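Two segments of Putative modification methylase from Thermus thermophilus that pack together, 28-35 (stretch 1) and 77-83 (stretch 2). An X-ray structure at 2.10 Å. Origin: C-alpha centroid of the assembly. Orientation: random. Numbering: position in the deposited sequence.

Stretch 1 28-35: DAREVLAS
Stretch 2 (77-83) DRVWREV

Two helical segments can pack side by side with no hydrogen bond between them, and this pair from a Thermus thermophilus protein is a compact example. Stretch 1 forms a short helix: Ala29 opens it at phi/psi -41°/-54°, and Arg30 to Leu33 follow with phi -56° to -64° and psi -42° to -54°. Stretch 2 is helical throughout, part of a longer helix. The two run nearly parallel, their N-to-C directions 15° apart and their axes 8.9 Å apart at closest approach. The register pairs Arg30 CA with Val79 CA at 5.1 Å and, one turn on, Ala34 CA with Glu82 CA at 6.0 Å. Together the stretches bury 369 Å².

No hydrogen bond joins the two stretches; those described here lie within one or the other. Asp28 (phi/psi -91°/121°, chi1 t) caps the first helix: its OD1 accepts from Glu31 N at 3.1 Å, nearly linearly, satisfying an amide in the first turn, where helix N-H groups commonly lack a backbone acceptor. Backbone bonds follow from Val32 N to Asp28 O and from Ala34 N to Arg30 O, both 2.9 Å. At the other end Ser35, with chi1 p, folds back so that OG donates to Val32 O at 2.6 Å. In stretch 2, Arg81 N bonds to Asp77 O at 2.9 Å and Val83 N to Val79 O at 3.0 Å.

The apolar contacts follow the helical repeat. Ala29 and Leu33, four residues apart, both direct CA-to-CB toward stretch 2. Ala29 CB lies 4.1 Å from Val79 CG2. Leu33 (chi1 m, chi2 t) places CD1 4.0 Å from Val79 CG1 and 4.2 Å from Val83 CG2, bridging successive turns; both valines have chi1 t. These are van der Waals distances, and they bring together side chains with no polar groups to satisfy.

Longer side chains add contacts, largely through their aliphatic portions. Glu82 (chi1 and chi2 both m, chi3 -51°) sets CB 3.7 Å from Leu33 CB and CG 3.8 Å from Arg30 CD. Its OE1, hydrogen-bonded outside the stretches, approaches Ala34 CA to 3.1 Å, a close contact rather than a hydrogen bond. Arg30 (t, m, m, chi4 -48°) has CG 3.7 Å from Arg78 CB and 3.5 Å from Arg78 O.

Charge gives this pair of arginines no attraction. Arg78 (m, t, m, chi4 173°) brings its NH1 to 3.8 Å from Arg30 NH1, near the plane of the Arg30 guanidinium at its edge. Two like charges thus sit close together, while the aliphatic stems below them pack. The example illustrates a near-parallel contact between two helical segments made by van der Waals packing, with no hydrogen bond across it.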

# COMPACT_ATOMS: atom_id res chain seq x y z
N ASP B 28 -26.81 -6.88 9.53
CA ASP B 28 -25.61 -6.15 9.90
C ASP B 28 -24.44 -7.11 10.03
O ASP B 28 -24.47 -8.04 10.84
CB ASP B 28 -25.85 -5.41 11.21
CG ASP B 28 -24.61 -4.71 11.70
OD1 ASP B 28 -23.85 -5.31 12.49
OD2 ASP B 28 -24.39 -3.56 11.29
N ALA B 29 -23.40 -6.86 9.23
CA ALA B 29 -22.20 -7.69 9.19
C ALA B 29 -21.67 -8.15 10.55
O ALA B 29 -21.47 -9.35 10.77
CB ALA B 29 -21.10 -6.94 8.44
N ARG B 30 -21.45 -7.21 11.46
CA ARG B 30 -20.93 -7.54 12.79
C ARG B 30 -21.86 -8.48 13.55
O ARG B 30 -21.46 -9.55 14.02
CB ARG B 30 -20.73 -6.27 13.60
CG ARG B 30 -19.67 -6.37 14.69
CD ARG B 30 -19.96 -7.46 15.71
NE ARG B 30 -21.30 -7.37 16.29
CZ ARG B 30 -21.84 -6.26 16.77
NH1 ARG B 30 -21.16 -5.12 16.75
NH2 ARG B 30 -23.07 -6.28 17.28
N GLU B 31 -23.12 -8.07 13.66
CA GLU B 31 -24.13 -8.85 14.37
C GLU B 31 -24.27 -10.27 13.82
O GLU B 31 -24.27 -11.23 14.58
CB GLU B 31 -25.47 -8.13 14.30
CG GLU B 31 -25.41 -6.70 14.82
CD GLU B 31 -26.78 -6.04 14.86
OE1 GLU B 31 -26.84 -4.82 15.16
OE2 GLU B 31 -27.78 -6.74 14.61
N VAL B 32 -24.41 -10.39 12.50
CA VAL B 32 -24.56 -11.70 11.88
C VAL B 32 -23.33 -12.57 12.07
O VAL B 32 -23.42 -13.72 12.47
CB VAL B 32 -24.86 -11.57 10.37
CG1 VAL B 32 -24.95 -12.94 9.72
CG2 VAL B 32 -26.18 -10.82 10.18
N LEU B 33 -22.15 -12.01 11.79
CA LEU B 33 -20.92 -12.77 11.95
C LEU B 33 -20.77 -13.25 13.39
O LEU B 33 -20.37 -14.39 13.63
CB LEU B 33 -19.71 -11.92 11.57
CG LEU B 33 -19.61 -11.45 10.11
CD1 LEU B 33 -18.29 -10.73 9.91
CD2 LEU B 33 -19.72 -12.63 9.17
N ALA B 34 -21.08 -12.37 14.34
CA ALA B 34 -20.96 -12.72 15.75
C ALA B 34 -21.80 -13.94 16.09
O ALA B 34 -21.56 -14.60 17.10
CB ALA B 34 -21.38 -11.55 16.62
N SER B 35 -22.78 -14.26 15.25
CA SER B 35 -23.64 -15.41 15.50
C SER B 35 -23.15 -16.70 14.86
O SER B 35 -23.84 -17.72 14.92
CB SER B 35 -25.06 -15.12 15.02
OG SER B 35 -25.17 -15.24 13.62
N ASP B 77 -13.37 -2.25 11.73
CA ASP B 77 -12.64 -3.01 12.74
C ASP B 77 -13.50 -4.02 13.50
O ASP B 77 -13.04 -5.11 13.83
CB ASP B 77 -11.96 -2.06 13.72
CG ASP B 77 -10.63 -1.53 13.21
OD1 ASP B 77 -10.33 -1.73 12.01
OD2 ASP B 77 -9.88 -0.92 14.00
N ARG B 78 -14.75 -3.66 13.77
CA ARG B 78 -15.64 -4.57 14.48
C ARG B 78 -15.95 -5.78 13.61
O ARG B 78 -16.25 -6.87 14.11
CB ARG B 78 -16.92 -3.86 14.88
CG ARG B 78 -16.75 -2.88 16.03
CD ARG B 78 -18.10 -2.31 16.45
NE ARG B 78 -18.77 -1.67 15.32
CZ ARG B 78 -20.01 -1.20 15.34
NH1 ARG B 78 -20.74 -1.31 16.44
NH2 ARG B 78 -20.53 -0.64 14.25
N VAL B 79 -15.88 -5.59 12.29
CA VAL B 79 -16.12 -6.67 11.35
C VAL B 79 -14.86 -7.54 11.27
O VAL B 79 -14.95 -8.77 11.32
CB VAL B 79 -16.44 -6.12 9.95
CG1 VAL B 79 -16.59 -7.26 8.96
CG2 VAL B 79 -17.71 -5.29 10.01
N TRP B 80 -13.70 -6.90 11.15
CA TRP B 80 -12.44 -7.63 11.07
C TRP B 80 -12.25 -8.48 12.33
O TRP B 80 -11.66 -9.57 12.28
CB TRP B 80 -11.25 -6.65 10.92
CG TRP B 80 -11.35 -5.63 9.80
CD1 TRP B 80 -10.87 -4.35 9.82
CD2 TRP B 80 -11.96 -5.80 8.50
NE1 TRP B 80 -11.14 -3.72 8.63
CE2 TRP B 80 -11.80 -4.58 7.80
CE3 TRP B 80 -12.62 -6.86 7.86
CZ2 TRP B 80 -12.29 -4.39 6.50
CZ3 TRP B 80 -13.10 -6.67 6.57
CH2 TRP B 80 -12.93 -5.44 5.90
N ARG B 81 -12.75 -7.99 13.47
CA ARG B 81 -12.64 -8.72 14.74
C ARG B 81 -13.37 -10.05 14.66
O ARG B 81 -12.84 -11.08 15.07
CB ARG B 81 -13.22 -7.93 15.91
CG ARG B 81 -12.27 -6.91 16.51
CD ARG B 81 -12.67 -6.57 17.94
NE ARG B 81 -11.82 -5.52 18.49
CZ ARG B 81 -11.82 -4.26 18.05
NH1 ARG B 81 -12.62 -3.90 17.06
NH2 ARG B 81 -10.99 -3.38 18.60
N GLU B 82 -14.60 -10.03 14.16
CA GLU B 82 -15.37 -11.25 14.01
C GLU B 82 -14.71 -12.17 12.99
O GLU B 82 -14.64 -13.38 13.18
CB GLU B 82 -16.81 -10.95 13.58
CG GLU B 82 -17.69 -10.38 14.67
CD GLU B 82 -17.65 -11.22 15.94
OE1 GLU B 82 -17.84 -12.45 15.85
OE2 GLU B 82 -17.42 -10.65 17.02
N VAL B 83 -14.22 -11.58 11.89
CA VAL B 83 -13.56 -12.36 10.86
C VAL B 83 -12.39 -13.12 11.48
O VAL B 83 -12.19 -14.30 11.21
CB VAL B 83 -13.02 -11.47 9.71
CG1 VAL B 83 -12.04 -12.27 8.83
CG2 VAL B 83 -14.18 -10.95 8.87